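Local atomic coordinates of anthranilate-CoA ligase (Stigmatella aurantiaca, PDB entry 4WV3), a protein that belongs to the ANL superfamily of AMP-binding enzymes, built from a large N-terminal domain and a smaller C-terminal domain. Residues A[220-225]-A[291-296]. Residues are numbered along the deposited sequence; the frame is centred on the assembly and turned at random.
Sequences FTFGTG and VSASEA. With 3UK (5'-O-[(S)-[(2-aminobenzoyl)oxy](hydroxy)phosphoryl]adenosine), chain C.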
# COMPACT_ATOMS: atom_id res chain seq x y z
N PHE A 220 3.13 2.64 -4.00
CA PHE A 220 2.40 1.63 -3.23
C PHE A 220 1.08 1.38 -3.95
O PHE A 220 0.28 2.30 -4.12
CB PHE A 220 2.14 2.16 -1.82
CG PHE A 220 1.66 1.11 -0.85
CD1 PHE A 220 1.72 -0.24 -1.17
CD2 PHE A 220 1.14 1.47 0.38
CE1 PHE A 220 1.28 -1.20 -0.28
CE2 PHE A 220 0.69 0.52 1.27
CZ PHE A 220 0.76 -0.81 0.94
N THR A 221 0.84 0.13 -4.36
CA THR A 221 -0.35 -0.20 -5.14
C THR A 221 -1.65 0.06 -4.40
O THR A 221 -2.71 0.19 -5.01
CB THR A 221 -0.33 -1.66 -5.66
OG1 THR A 221 -0.19 -2.56 -4.55
CG2 THR A 221 0.82 -1.87 -6.63
N PHE A 222 -1.57 0.14 -3.07
CA PHE A 222 -2.71 0.54 -2.26
C PHE A 222 -3.12 1.96 -2.63
O PHE A 222 -4.30 2.27 -2.73
CB PHE A 222 -2.38 0.43 -0.77
CG PHE A 222 -3.45 0.96 0.13
CD1 PHE A 222 -4.78 0.62 -0.07
CD2 PHE A 222 -3.12 1.79 1.19
CE1 PHE A 222 -5.76 1.11 0.77
CE2 PHE A 222 -4.11 2.28 2.03
CZ PHE A 222 -5.43 1.94 1.82
N GLY A 223 -2.12 2.81 -2.84
CA GLY A 223 -2.36 4.18 -3.26
C GLY A 223 -2.54 4.29 -4.77
O GLY A 223 -3.34 5.11 -5.24
N THR A 224 -1.80 3.48 -5.52
CA THR A 224 -1.87 3.49 -6.97
C THR A 224 -3.29 3.24 -7.47
O THR A 224 -3.81 3.98 -8.30
CB THR A 224 -0.94 2.44 -7.60
OG1 THR A 224 0.37 2.56 -7.03
CG2 THR A 224 -0.86 2.62 -9.10
N GLY A 225 -3.92 2.20 -6.93
CA GLY A 225 -5.28 1.88 -7.28
C GLY A 225 -6.26 2.86 -6.67
O GLY A 225 -7.00 3.55 -7.39
N VAL A 291 -10.81 4.55 4.06
CA VAL A 291 -10.29 3.21 3.80
C VAL A 291 -8.98 2.99 4.54
O VAL A 291 -8.12 3.87 4.57
CB VAL A 291 -10.07 2.98 2.28
CG1 VAL A 291 -9.57 1.57 2.02
CG2 VAL A 291 -11.35 3.25 1.51
N SER A 292 -8.83 1.81 5.14
CA SER A 292 -7.61 1.45 5.85
C SER A 292 -7.05 0.13 5.35
O SER A 292 -7.81 -0.80 5.07
CB SER A 292 -7.86 1.37 7.36
OG SER A 292 -6.69 0.99 8.05
N ALA A 293 -5.73 0.04 5.25
CA ALA A 293 -5.07 -1.18 4.81
C ALA A 293 -3.58 -1.06 5.10
O ALA A 293 -3.13 -0.07 5.66
CB ALA A 293 -5.09 -1.28 3.29
N SER A 294 -2.82 -2.07 4.68
CA SER A 294 -1.39 -2.13 4.97
C SER A 294 -1.19 -3.07 6.15
O SER A 294 -0.46 -4.06 6.06
CB SER A 294 -0.85 -0.74 5.30
OG SER A 294 0.57 -0.71 5.21
N GLU A 295 -1.87 -2.75 7.25
CA GLU A 295 -1.94 -3.63 8.41
C GLU A 295 -3.34 -3.62 8.99
O GLU A 295 -4.14 -2.74 8.67
CB GLU A 295 -0.91 -3.24 9.48
CG GLU A 295 0.53 -3.57 9.12
CD GLU A 295 1.46 -3.53 10.32
OE1 GLU A 295 0.95 -3.48 11.46
OE2 GLU A 295 2.69 -3.55 10.13
N ALA A 296 -3.65 -4.60 9.84
CA ALA A 296 -4.98 -4.72 10.43
C ALA A 296 -5.37 -3.50 11.25
O ALA A 296 -4.62 -3.06 12.12
CB ALA A 296 -5.07 -5.98 11.27
C10 3UK C . -0.63 -7.02 5.05
C15 3UK C . -2.90 -6.38 5.87
C17 3UK C . -4.24 -6.96 7.72
C21 3UK C . -0.83 -8.47 4.72
C26 3UK C . -1.78 -3.58 0.10
C28 3UK C . -4.08 -2.89 0.29
O01 3UK C . -0.07 -3.64 1.81
C02 3UK C . -0.43 -4.08 0.75
O03 3UK C . 0.50 -4.76 -0.09
P04 3UK C . 1.94 -5.17 0.45
O05 3UK C . 2.73 -5.85 -0.72
O06 3UK C . 1.85 -6.22 1.66
C07 3UK C . 0.69 -7.05 1.80
C08 3UK C . 0.65 -7.57 3.20
O09 3UK C . 0.30 -6.50 4.11
N11 3UK C . -1.86 -6.31 4.95
C12 3UK C . -2.21 -5.43 3.96
N13 3UK C . -3.45 -4.95 4.22
C14 3UK C . -3.91 -5.53 5.40
N16 3UK C . -3.09 -7.08 7.02
N18 3UK C . -5.23 -6.16 7.34
C19 3UK C . -5.12 -5.44 6.21
N20 3UK C . -6.19 -4.59 5.81
O22 3UK C . -0.02 -9.27 5.56
C23 3UK C . -0.40 -8.60 3.34
O24 3UK C . 0.15 -9.91 3.12
O25 3UK C . 2.70 -3.93 0.88
C27 3UK C . -2.88 -3.34 0.89
C29 3UK C . -4.15 -2.68 -1.13
C30 3UK C . -3.05 -2.92 -1.91
C31 3UK C . -1.84 -3.37 -1.32
N32 3UK C . -0.67 -3.62 -2.15
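Two walls of the ligand pocket meet here in a buried, largely apolar contact: the first turn of helix 221-234, with F220 as its N-cap residue, faces the end of strand 289-292 and the loop that leaves it. No hydrogen bond crosses between the segments. F222 does most of the work. Its CG is anti to the backbone N (chi1 174°), which sends the ring out toward the strand end. There the A293 methyl sits over one face in a CH-pi contact, CB lying 3.6 Å from the ring centroid and 17° off the normal. V291 comes in at the ring's edge, CG1 4.0 Å from F222 CE1. F220, also anti (chi1 -168°), lays its ring against F222 CB, which stands over the centre of one face; its CE2 looks toward S294 OG, a hydroxyl whose hydrogen bond goes to T504 O.

The aminobenzoyl ring of 3UK fits between the two walls, with C28 3.6 Å from A293 CB and C30 3.5 Å from F222 CA. Its amino N32 donates to T221 OG1 at 2.7 Å; the same hydroxyl is hydrogen-bonded to F323 O, which fixes its rotation. Carbonyl O01 lies at the edge of the F220 ring, 3.1 Å from CZ. On the adenine side, E295 and A296 run alongside the base.

Behind the contact, strand 289-292 is flanked in the mixed sheet by strands 262-265 and 313-318, and V291 also packs on helix 191-204.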